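Local coordinates for protein probable transcriptional regulator, AsnC family (Thermus thermophilus, PDB 2DJW) that is of unknown function but is a stand-alone RAM-domain protein of the Lrp/AsnC family that can bind zinc and is only tentatively linked to DNA binding, at residues Met1-Pro10 and Pro37-Asp48; Leu18-Gln27 and Val55-Val66. One frame throughout, in Å; residues are numbered along the deposited sequence.

Contact 1: Met1-Pro10 and Pro37-Asp48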
loop_
_atom_site.group_PDB
_atom_site.type_symbol
_atom_site.label_atom_id
_atom_site.label_comp_id
_atom_site.label_asym_id
_atom_site.label_seq_id
_atom_site.Cartn_x
_atom_site.Cartn_y
_atom_site.Cartn_z
ATOM N N MET A 1 29.885 -14.370 10.995
ATOM C CA MET A 1 28.493 -14.886 10.942
ATOM C C MET A 1 27.552 -13.717 10.717
ATOM O O MET A 1 27.523 -12.768 11.517
ATOM C CB MET A 1 28.130 -15.617 12.228
ATOM C CG MET A 1 27.316 -16.902 12.014
ATOM S SD MET A 1 28.327 -18.329 11.490
ATOM C CE MET A 1 27.023 -19.539 11.177
ATOM N N ILE A 2 26.824 -13.763 9.602
ATOM C CA ILE A 2 25.816 -12.753 9.302
ATOM C C ILE A 2 24.472 -13.192 9.873
ATOM O O ILE A 2 24.158 -14.373 9.874
ATOM C CB ILE A 2 25.694 -12.489 7.775
ATOM C CG1 ILE A 2 27.017 -11.943 7.226
ATOM C CG2 ILE A 2 24.549 -11.533 7.480
ATOM C CD1 ILE A 2 27.063 -11.842 5.708
ATOM N N THR A 3 23.708 -12.231 10.382
ATOM C CA THR A 3 22.336 -12.458 10.800
ATOM C C THR A 3 21.316 -11.903 9.781
ATOM O O THR A 3 21.538 -10.858 9.156
ATOM C CB THR A 3 22.094 -11.897 12.204
ATOM O OG1 THR A 3 22.910 -12.624 13.129
ATOM C CG2 THR A 3 20.636 -12.048 12.626
ATOM N N ALA A 4 20.216 -12.640 9.624
ATOM C CA ALA A 4 19.100 -12.249 8.788
ATOM C C ALA A 4 17.798 -12.619 9.491
ATOM O O ALA A 4 17.739 -13.584 10.263
ATOM C CB ALA A 4 19.198 -12.936 7.430
ATOM N N PHE A 5 16.760 -11.835 9.238
ATOM C CA PHE A 5 15.431 -12.104 9.776
ATOM C C PHE A 5 14.605 -12.425 8.557
ATOM O O PHE A 5 14.426 -11.560 7.702
ATOM C CB PHE A 5 14.862 -10.870 10.516
ATOM C CG PHE A 5 15.693 -10.448 11.708
ATOM C CD1 PHE A 5 15.407 -10.933 12.977
ATOM C CD2 PHE A 5 16.804 -9.607 11.548
ATOM C CE1 PHE A 5 16.200 -10.575 14.072
ATOM C CE2 PHE A 5 17.592 -9.248 12.640
ATOM C CZ PHE A 5 17.293 -9.720 13.903
ATOM N N VAL A 6 14.153 -13.678 8.446
ATOM C CA VAL A 6 13.341 -14.094 7.287
ATOM C C VAL A 6 11.861 -14.126 7.644
ATOM O O VAL A 6 11.417 -14.864 8.526
ATOM C CB VAL A 6 13.798 -15.424 6.612
ATOM C CG1 VAL A 6 13.100 -15.598 5.287
ATOM C CG2 VAL A 6 15.310 -15.434 6.396
ATOM N N LEU A 7 11.115 -13.271 6.965
ATOM C CA LEU A 7 9.700 -13.139 7.189
ATOM C C LEU A 7 8.962 -14.044 6.175
ATOM O O LEU A 7 9.087 -13.870 4.967
ATOM C CB LEU A 7 9.313 -11.662 7.025
ATOM C CG LEU A 7 9.467 -10.601 8.153
ATOM C CD1 LEU A 7 10.747 -10.680 9.000
ATOM C CD2 LEU A 7 9.291 -9.185 7.576
ATOM N N ILE A 8 8.202 -15.011 6.699
ATOM C CA ILE A 8 7.503 -16.016 5.878
ATOM C C ILE A 8 5.981 -15.886 6.019
ATOM O O ILE A 8 5.439 -16.003 7.125
ATOM C CB ILE A 8 7.951 -17.448 6.249
ATOM C CG1 ILE A 8 9.468 -17.539 6.390
ATOM C CG2 ILE A 8 7.444 -18.496 5.266
ATOM C CD1 ILE A 8 9.896 -17.803 7.828
ATOM N N ARG A 9 5.311 -15.594 4.906
ATOM C CA ARG A 9 3.856 -15.678 4.828
ATOM C C ARG A 9 3.440 -17.001 4.159
ATOM O O ARG A 9 3.575 -17.169 2.933
ATOM C CB ARG A 9 3.265 -14.492 4.055
ATOM C CG ARG A 9 1.785 -14.676 3.646
ATOM C CD ARG A 9 1.247 -13.461 2.933
ATOM N NE ARG A 9 1.541 -12.260 3.722
ATOM C CZ ARG A 9 2.321 -11.248 3.339
ATOM N NH1 ARG A 9 2.882 -11.228 2.130
ATOM N NH2 ARG A 9 2.513 -10.239 4.172
ATOM N N PRO A 10 2.971 -17.964 4.970
ATOM C CA PRO A 10 2.488 -19.233 4.423
ATOM C C PRO A 10 1.004 -19.189 4.089
ATOM O O PRO A 10 0.278 -18.306 4.586
ATOM C CB PRO A 10 2.705 -20.189 5.586
ATOM C CG PRO A 10 2.446 -19.353 6.794
ATOM C CD PRO A 10 2.873 -17.939 6.445
ATOM N N PRO A 37 1.828 -9.274 9.765
ATOM C CA PRO A 37 1.419 -9.639 8.415
ATOM C C PRO A 37 2.141 -10.900 7.862
ATOM O O PRO A 37 1.788 -11.393 6.786
ATOM C CB PRO A 37 1.787 -8.391 7.592
ATOM C CG PRO A 37 2.851 -7.649 8.398
ATOM C CD PRO A 37 2.924 -8.275 9.771
ATOM N N TYR A 38 3.149 -11.392 8.578
ATOM C CA TYR A 38 3.865 -12.610 8.191
ATOM C C TYR A 38 3.724 -13.561 9.368
ATOM O O TYR A 38 4.123 -13.216 10.470
ATOM C CB TYR A 38 5.347 -12.323 7.920
ATOM C CG TYR A 38 5.653 -11.574 6.616
ATOM C CD1 TYR A 38 5.945 -12.276 5.444
ATOM C CD2 TYR A 38 5.706 -10.155 6.567
ATOM C CE1 TYR A 38 6.250 -11.617 4.251
ATOM C CE2 TYR A 38 6.001 -9.482 5.376
ATOM C CZ TYR A 38 6.282 -10.228 4.222
ATOM O OH TYR A 38 6.588 -9.620 3.018
ATOM N N ASP A 39 3.146 -14.744 9.152
ATOM C CA ASP A 39 2.892 -15.690 10.253
ATOM C C ASP A 39 4.128 -16.291 10.866
ATOM O O ASP A 39 4.125 -16.610 12.035
ATOM C CB ASP A 39 1.905 -16.798 9.827
ATOM C CG ASP A 39 0.678 -16.229 9.165
ATOM O OD1 ASP A 39 -0.378 -16.170 9.846
ATOM O OD2 ASP A 39 0.797 -15.777 7.991
ATOM N N LEU A 40 5.181 -16.442 10.085
ATOM C CA LEU A 40 6.419 -17.039 10.582
ATOM C C LEU A 40 7.608 -16.089 10.411
ATOM O O LEU A 40 7.700 -15.396 9.408
ATOM C CB LEU A 40 6.713 -18.387 9.863
ATOM C CG LEU A 40 5.734 -19.573 9.993
ATOM C CD1 LEU A 40 5.973 -20.634 8.887
ATOM C CD2 LEU A 40 5.800 -20.229 11.382
ATOM N N VAL A 41 8.520 -16.086 11.382
ATOM C CA VAL A 41 9.792 -15.367 11.249
ATOM C C VAL A 41 10.891 -16.357 11.546
ATOM O O VAL A 41 10.855 -16.996 12.607
ATOM C CB VAL A 41 9.942 -14.169 12.265
ATOM C CG1 VAL A 41 11.317 -13.496 12.128
ATOM C CG2 VAL A 41 8.852 -13.140 12.066
ATOM N N ALA A 42 11.872 -16.465 10.647
ATOM C CA ALA A 42 13.076 -17.221 10.967
ATOM C C ALA A 42 14.286 -16.336 11.281
ATOM O O ALA A 42 14.698 -15.530 10.457
ATOM C CB ALA A 42 13.427 -18.230 9.842
ATOM N N LEU A 43 14.859 -16.521 12.465
ATOM C CA LEU A 43 16.158 -15.958 12.796
ATOM C C LEU A 43 17.253 -16.921 12.317
ATOM O O LEU A 43 17.437 -18.007 12.887
ATOM C CB LEU A 43 16.273 -15.714 14.301
ATOM C CG LEU A 43 17.610 -15.209 14.846
ATOM C CD1 LEU A 43 17.923 -13.824 14.286
ATOM C CD2 LEU A 43 17.599 -15.172 16.378
ATOM N N VAL A 44 17.961 -16.494 11.269
ATOM C CA VAL A 44 18.977 -17.272 10.588
ATOM C C VAL A 44 20.388 -16.716 10.914
ATOM O O VAL A 44 20.547 -15.526 11.210
ATOM C CB VAL A 44 18.723 -17.291 9.036
ATOM C CG1 VAL A 44 19.634 -18.246 8.352
ATOM C CG2 VAL A 44 17.289 -17.713 8.705
ATOM N N ARG A 45 21.395 -17.590 10.880
ATOM C CA ARG A 45 22.797 -17.194 11.066
ATOM C C ARG A 45 23.561 -17.702 9.882
ATOM O O ARG A 45 23.501 -18.897 9.586
ATOM C CB ARG A 45 23.388 -17.816 12.339
ATOM C CG ARG A 45 22.552 -17.626 13.596
ATOM C CD ARG A 45 22.532 -16.194 14.068
ATOM N NE ARG A 45 22.024 -16.147 15.433
ATOM C CZ ARG A 45 21.764 -15.040 16.109
ATOM N NH1 ARG A 45 21.955 -13.856 15.543
ATOM N NH2 ARG A 45 21.304 -15.124 17.354
ATOM N N LEU A 46 24.263 -16.813 9.187
ATOM C CA LEU A 46 24.925 -17.188 7.934
ATOM C C LEU A 46 26.447 -17.073 7.957
ATOM O O LEU A 46 26.997 -16.131 8.526
ATOM C CB LEU A 46 24.367 -16.366 6.766
ATOM C CG LEU A 46 22.844 -16.247 6.623
ATOM C CD1 LEU A 46 22.482 -14.974 5.875
ATOM C CD2 LEU A 46 22.285 -17.493 5.926
ATOM N N LYS A 47 27.113 -18.033 7.313
ATOM C CA LYS A 47 28.560 -17.960 7.063
ATOM C C LYS A 47 28.901 -16.779 6.147
ATOM O O LYS A 47 29.846 -16.044 6.404
ATOM C CB LYS A 47 29.084 -19.285 6.469
ATOM C CG LYS A 47 30.393 -19.158 5.630
ATOM C CD LYS A 47 31.653 -18.857 6.490
ATOM C CE LYS A 47 32.586 -17.806 5.839
ATOM N NZ LYS A 47 33.150 -18.204 4.497
ATOM N N ASP A 48 28.143 -16.616 5.069
ATOM C CA ASP A 48 28.312 -15.474 4.182
ATOM C C ASP A 48 26.961 -15.103 3.637
ATOM O O ASP A 48 25.986 -15.780 3.940
ATOM C CB ASP A 48 29.313 -15.748 3.045
ATOM C CG ASP A 48 29.307 -17.189 2.571
ATOM O OD1 ASP A 48 28.225 -17.781 2.394
ATOM O OD2 ASP A 48 30.413 -17.733 2.372
#
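From Ile2 paired with Leu46 to Ile8 paired with Leu40, the central strands 2-10 and 40-46 run antiparallel at 159°, with their axes 4.6 Å apart at closest approach. The hydrogen-bonded pairs hold well except at Ala4 and Val44, where one of the two bonds is weak. A classic beta bulge, with Asp39 and Leu40 set opposite Ile8, ends the regular pairing. Beyond it the Tyr38 ring is covered on both faces: Leu7 CB makes a CH-pi contact 3.8 Å from its centroid, and the Arg9 guanidinium lies on the other face, its plane turned 29° from the ring and its CZ 4.2 Å from the centroid. The bend at chi3 (-51°) lays the guanidinium over the ring and turns its edge to Pro37 O, which accepts from both Arg9 NE and Arg9 NH2 (2.9 Å for NH2). Toward the other end, Leu43 CD1 touches both Thr3 CG2, at 3.6 Å, and Phe5 CE1. Arg45 NH1 donates to Thr3 OG1 (2.9 Å) in the plane of its guanidinium, while NH2 makes a salt bridge with Glu30 of the second subunit. On the other face of the sheet Leu40 and Ala42 pack on helix 15-22, and Val6, Val44 and Leu46 on helix 52-60. The cation-pi stack and the doubly gripped carbonyl thus fix the Arg9 guanidinium, and the Arg45 charge ties this strand pair to the neighbouring subunit.

Contact 2: Leu18-Gln27 and Val55-Val66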
loop_
_atom_site.group_PDB
_atom_site.type_symbol
_atom_site.label_atom_id
_atom_site.label_comp_id
_atom_site.label_asym_id
_atom_site.label_seq_id
_atom_site.Cartn_x
_atom_site.Cartn_y
_atom_site.Cartn_z
ATOM N N LEU A 18 5.131 -25.705 7.792
ATOM C CA LEU A 18 6.282 -24.849 7.405
ATOM C C LEU A 18 7.141 -24.413 8.595
ATOM O O LEU A 18 8.380 -24.429 8.514
ATOM C CB LEU A 18 5.835 -23.675 6.546
ATOM C CG LEU A 18 5.076 -24.127 5.287
ATOM C CD1 LEU A 18 4.298 -22.988 4.722
ATOM C CD2 LEU A 18 6.015 -24.719 4.246
ATOM N N GLY A 19 6.494 -24.095 9.710
ATOM C CA GLY A 19 7.208 -23.779 10.923
ATOM C C GLY A 19 8.215 -24.855 11.232
ATOM O O GLY A 19 9.400 -24.579 11.350
ATOM N N GLU A 20 7.735 -26.098 11.333
ATOM C CA GLU A 20 8.553 -27.261 11.707
ATOM C C GLU A 20 9.634 -27.630 10.704
ATOM O O GLU A 20 10.741 -27.983 11.103
ATOM C CB GLU A 20 7.646 -28.472 11.958
ATOM C CG GLU A 20 6.692 -28.241 13.110
ATOM C CD GLU A 20 5.710 -29.363 13.279
ATOM O OE1 GLU A 20 5.397 -30.054 12.287
ATOM O OE2 GLU A 20 5.246 -29.548 14.413
ATOM N N ALA A 21 9.304 -27.550 9.416
ATOM C CA ALA A 21 10.281 -27.733 8.338
ATOM C C ALA A 21 11.411 -26.692 8.323
ATOM O O ALA A 21 12.559 -27.055 8.089
ATOM C CB ALA A 21 9.575 -27.758 6.989
ATOM N N ILE A 22 11.079 -25.409 8.555
ATOM C CA ILE A 22 12.075 -24.310 8.562
ATOM C C ILE A 22 13.001 -24.485 9.763
ATOM O O ILE A 22 14.189 -24.211 9.682
ATOM C CB ILE A 22 11.419 -22.878 8.621
ATOM C CG1 ILE A 22 10.350 -22.663 7.538
ATOM C CG2 ILE A 22 12.470 -21.761 8.559
ATOM C CD1 ILE A 22 10.780 -23.009 6.181
ATOM N N ALA A 23 12.446 -24.950 10.876
ATOM C CA ALA A 23 13.243 -25.292 12.044
ATOM C C ALA A 23 14.309 -26.368 11.769
ATOM O O ALA A 23 15.276 -26.471 12.519
ATOM C CB ALA A 23 12.334 -25.725 13.187
ATOM N N GLU A 24 14.131 -27.161 10.711
ATOM C CA GLU A 24 15.089 -28.237 10.382
ATOM C C GLU A 24 16.356 -27.776 9.665
ATOM O O GLU A 24 17.432 -28.359 9.870
ATOM C CB GLU A 24 14.428 -29.373 9.586
ATOM C CG GLU A 24 13.478 -30.299 10.391
ATOM C CD GLU A 24 13.645 -30.202 11.924
ATOM O OE1 GLU A 24 14.790 -30.274 12.427
ATOM O OE2 GLU A 24 12.613 -30.053 12.626
ATOM N N LEU A 25 16.220 -26.738 8.835
ATOM C CA LEU A 25 17.341 -26.127 8.100
ATOM C C LEU A 25 18.471 -25.675 9.028
ATOM O O LEU A 25 18.235 -24.914 9.970
ATOM C CB LEU A 25 16.876 -24.926 7.270
ATOM C CG LEU A 25 15.614 -25.035 6.429
ATOM C CD1 LEU A 25 15.288 -23.681 5.796
ATOM C CD2 LEU A 25 15.767 -26.144 5.394
ATOM N N PRO A 26 19.711 -26.115 8.729
ATOM C CA PRO A 26 20.855 -25.938 9.627
ATOM C C PRO A 26 21.174 -24.476 9.947
ATOM O O PRO A 26 21.790 -24.200 10.977
ATOM C CB PRO A 26 22.021 -26.588 8.861
ATOM C CG PRO A 26 21.582 -26.643 7.418
ATOM C CD PRO A 26 20.083 -26.807 7.469
ATOM N N GLN A 27 20.762 -23.548 9.085
ATOM C CA GLN A 27 21.094 -22.131 9.290
ATOM C C GLN A 27 20.105 -21.388 10.218
ATOM O O GLN A 27 20.365 -20.261 10.645
ATOM C CB GLN A 27 21.267 -21.407 7.950
ATOM C CG GLN A 27 22.111 -22.158 6.923
ATOM C CD GLN A 27 21.299 -23.091 6.038
ATOM O OE1 GLN A 27 20.159 -23.453 6.351
ATOM N NE2 GLN A 27 21.886 -23.484 4.917
ATOM N N VAL A 55 19.223 -21.132 2.331
ATOM C CA VAL A 55 18.108 -21.065 3.283
ATOM C C VAL A 55 16.807 -20.604 2.676
ATOM O O VAL A 55 15.765 -21.178 2.968
ATOM C CB VAL A 55 18.454 -20.348 4.676
ATOM C CG1 VAL A 55 19.722 -19.570 4.618
ATOM C CG2 VAL A 55 17.303 -19.486 5.187
ATOM N N VAL A 56 16.863 -19.580 1.824
ATOM C CA VAL A 56 15.640 -18.978 1.277
ATOM C C VAL A 56 15.224 -19.640 -0.031
ATOM O O VAL A 56 14.142 -20.220 -0.097
ATOM C CB VAL A 56 15.724 -17.426 1.102
ATOM C CG1 VAL A 56 14.392 -16.872 0.618
ATOM C CG2 VAL A 56 16.128 -16.733 2.400
ATOM N N THR A 57 16.069 -19.560 -1.061
ATOM C CA THR A 57 15.683 -20.020 -2.402
ATOM C C THR A 57 15.593 -21.550 -2.530
ATOM O O THR A 57 14.679 -22.059 -3.145
ATOM C CB THR A 57 16.607 -19.456 -3.496
ATOM O OG1 THR A 57 16.792 -18.053 -3.292
ATOM C CG2 THR A 57 16.021 -19.687 -4.903
ATOM N N GLN A 58 16.549 -22.269 -1.955
ATOM C CA GLN A 58 16.558 -23.727 -2.063
ATOM C C GLN A 58 15.876 -24.344 -0.862
ATOM O O GLN A 58 15.459 -25.498 -0.907
ATOM C CB GLN A 58 17.986 -24.298 -2.187
ATOM C CG GLN A 58 18.983 -23.539 -3.088
ATOM C CD GLN A 58 18.593 -23.448 -4.568
ATOM O OE1 GLN A 58 19.130 -22.610 -5.300
ATOM N NE2 GLN A 58 17.667 -24.306 -5.014
ATOM N N GLY A 59 15.760 -23.569 0.213
ATOM C CA GLY A 59 15.351 -24.093 1.524
ATOM C C GLY A 59 13.921 -23.775 1.900
ATOM O O GLY A 59 13.133 -24.680 2.113
ATOM N N ILE A 60 13.580 -22.494 1.998
ATOM C CA ILE A 60 12.210 -22.095 2.341
ATOM C C ILE A 60 11.313 -22.113 1.104
ATOM O O ILE A 60 10.178 -22.619 1.150
ATOM C CB ILE A 60 12.145 -20.684 3.051
ATOM C CG1 ILE A 60 12.764 -20.751 4.446
ATOM C CG2 ILE A 60 10.715 -20.160 3.119
ATOM C CD1 ILE A 60 12.997 -19.419 5.126
ATOM N N LEU A 61 11.805 -21.547 0.006
ATOM C CA LEU A 61 10.944 -21.314 -1.167
ATOM C C LEU A 61 10.737 -22.579 -2.007
ATOM O O LEU A 61 9.889 -22.602 -2.917
ATOM C CB LEU A 61 11.452 -20.152 -2.031
ATOM C CG LEU A 61 11.493 -18.724 -1.469
ATOM C CD1 LEU A 61 12.284 -17.828 -2.422
ATOM C CD2 LEU A 61 10.104 -18.142 -1.205
ATOM N N SER A 62 11.496 -23.625 -1.684
ATOM C CA SER A 62 11.322 -24.936 -2.300
ATOM C C SER A 62 10.346 -25.760 -1.477
ATOM O O SER A 62 10.228 -26.988 -1.666
ATOM C CB SER A 62 12.652 -25.679 -2.376
ATOM O OG SER A 62 12.924 -26.324 -1.139
ATOM N N LEU A 63 9.674 -25.099 -0.533
ATOM C CA LEU A 63 8.702 -25.793 0.295
ATOM C C LEU A 63 7.315 -25.479 -0.167
ATOM O O LEU A 63 7.020 -24.357 -0.598
ATOM C CB LEU A 63 8.869 -25.491 1.785
ATOM C CG LEU A 63 10.167 -25.901 2.498
ATOM C CD1 LEU A 63 10.041 -25.568 3.981
ATOM C CD2 LEU A 63 10.521 -27.380 2.317
ATOM N N GLU A 64 6.466 -26.498 -0.077
ATOM C CA GLU A 64 5.079 -26.389 -0.478
ATOM C C GLU A 64 4.306 -25.493 0.496
ATOM O O GLU A 64 4.335 -25.718 1.708
ATOM C CB GLU A 64 4.474 -27.811 -0.624
ATOM C CG GLU A 64 3.036 -28.005 -0.146
ATOM C CD GLU A 64 2.045 -27.132 -0.883
ATOM O OE1 GLU A 64 2.307 -26.776 -2.056
ATOM O OE2 GLU A 64 0.995 -26.811 -0.282
ATOM N N GLY A 65 3.643 -24.476 -0.042
ATOM C CA GLY A 65 2.748 -23.626 0.746
ATOM C C GLY A 65 3.149 -22.171 1.023
ATOM O O GLY A 65 2.336 -21.385 1.530
ATOM N N VAL A 66 4.392 -21.802 0.705
ATOM C CA VAL A 66 4.882 -20.454 1.027
ATOM C C VAL A 66 4.452 -19.431 -0.032
ATOM O O VAL A 66 4.782 -19.550 -1.215
ATOM C CB VAL A 66 6.416 -20.404 1.304
ATOM C CG1 VAL A 66 6.859 -21.513 2.284
ATOM C CG2 VAL A 66 7.188 -20.489 0.037
#
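One face of the Gln27 carboxamide, the flat side-chain group that takes part here, is covered by Val55, whose CG1 stands above CD and whose CB stands 3.9 Å above OE1. The rest of the contact is aliphatic. Ile22 CD1 wedges between Ile60 CG1 and Leu63 CD1, 3.5 Å from each, and Ile22 and Ile60 cross at about a right angle; Ala21 CB backs the same Leu63 methyl. Leu25 CD1 reaches the wide pi-type turn at Gly59, where even a CB would crowd it. In the ferredoxin-like beta-alpha-beta-beta-alpha-beta fold of RAM domains the helices lie together on one face of the antiparallel sheet, and here helix 15-22 meets helix 52-60 and the turns that follow it. Leu18 serves those turns: CD1 lies 3.8 Å from Val66 CG1, and CD2 packs on Leu63 CB and comes within 3.2 Å of Glu64 O, a tight approach. With an alanine here both methyls are lost, and a gap would probably open between helix 15-22 and the Leu63-Val66 turn, leaving Val66 CG1 without its apolar mate. That turn is type II, with Gly65 at positive phi (111°), and Arg14 NE donates to Glu64 O while Arg11 pairs with the Glu64 carboxylate.

Contact 1 builds the middle of the sheet, and contact 2 joins the helices laid on it, their centres 10 Å apart. Each strand leads in the chain to one of the helices: 2-10 to 15-22, and 40-46 to 52-60. The layers meet where Leu46 CD2 packs 3.5 Å from Val55 CG1, and Pro10 CB lies 3.3 Å from Leu18 CD1. A probable backbone hydrogen bond, Arg45 N to Gln27 O at 2.9 Å, joins the end of 18-27, just before strand 28-34, to strand 40-46. Both contacts approach the zinc-binding residues Glu50 and Asp54, although this chain carries no zinc: side chain to side chain, Asp48 is about 3 Å from Glu50 and Gln27 about 4 Å from Asp54.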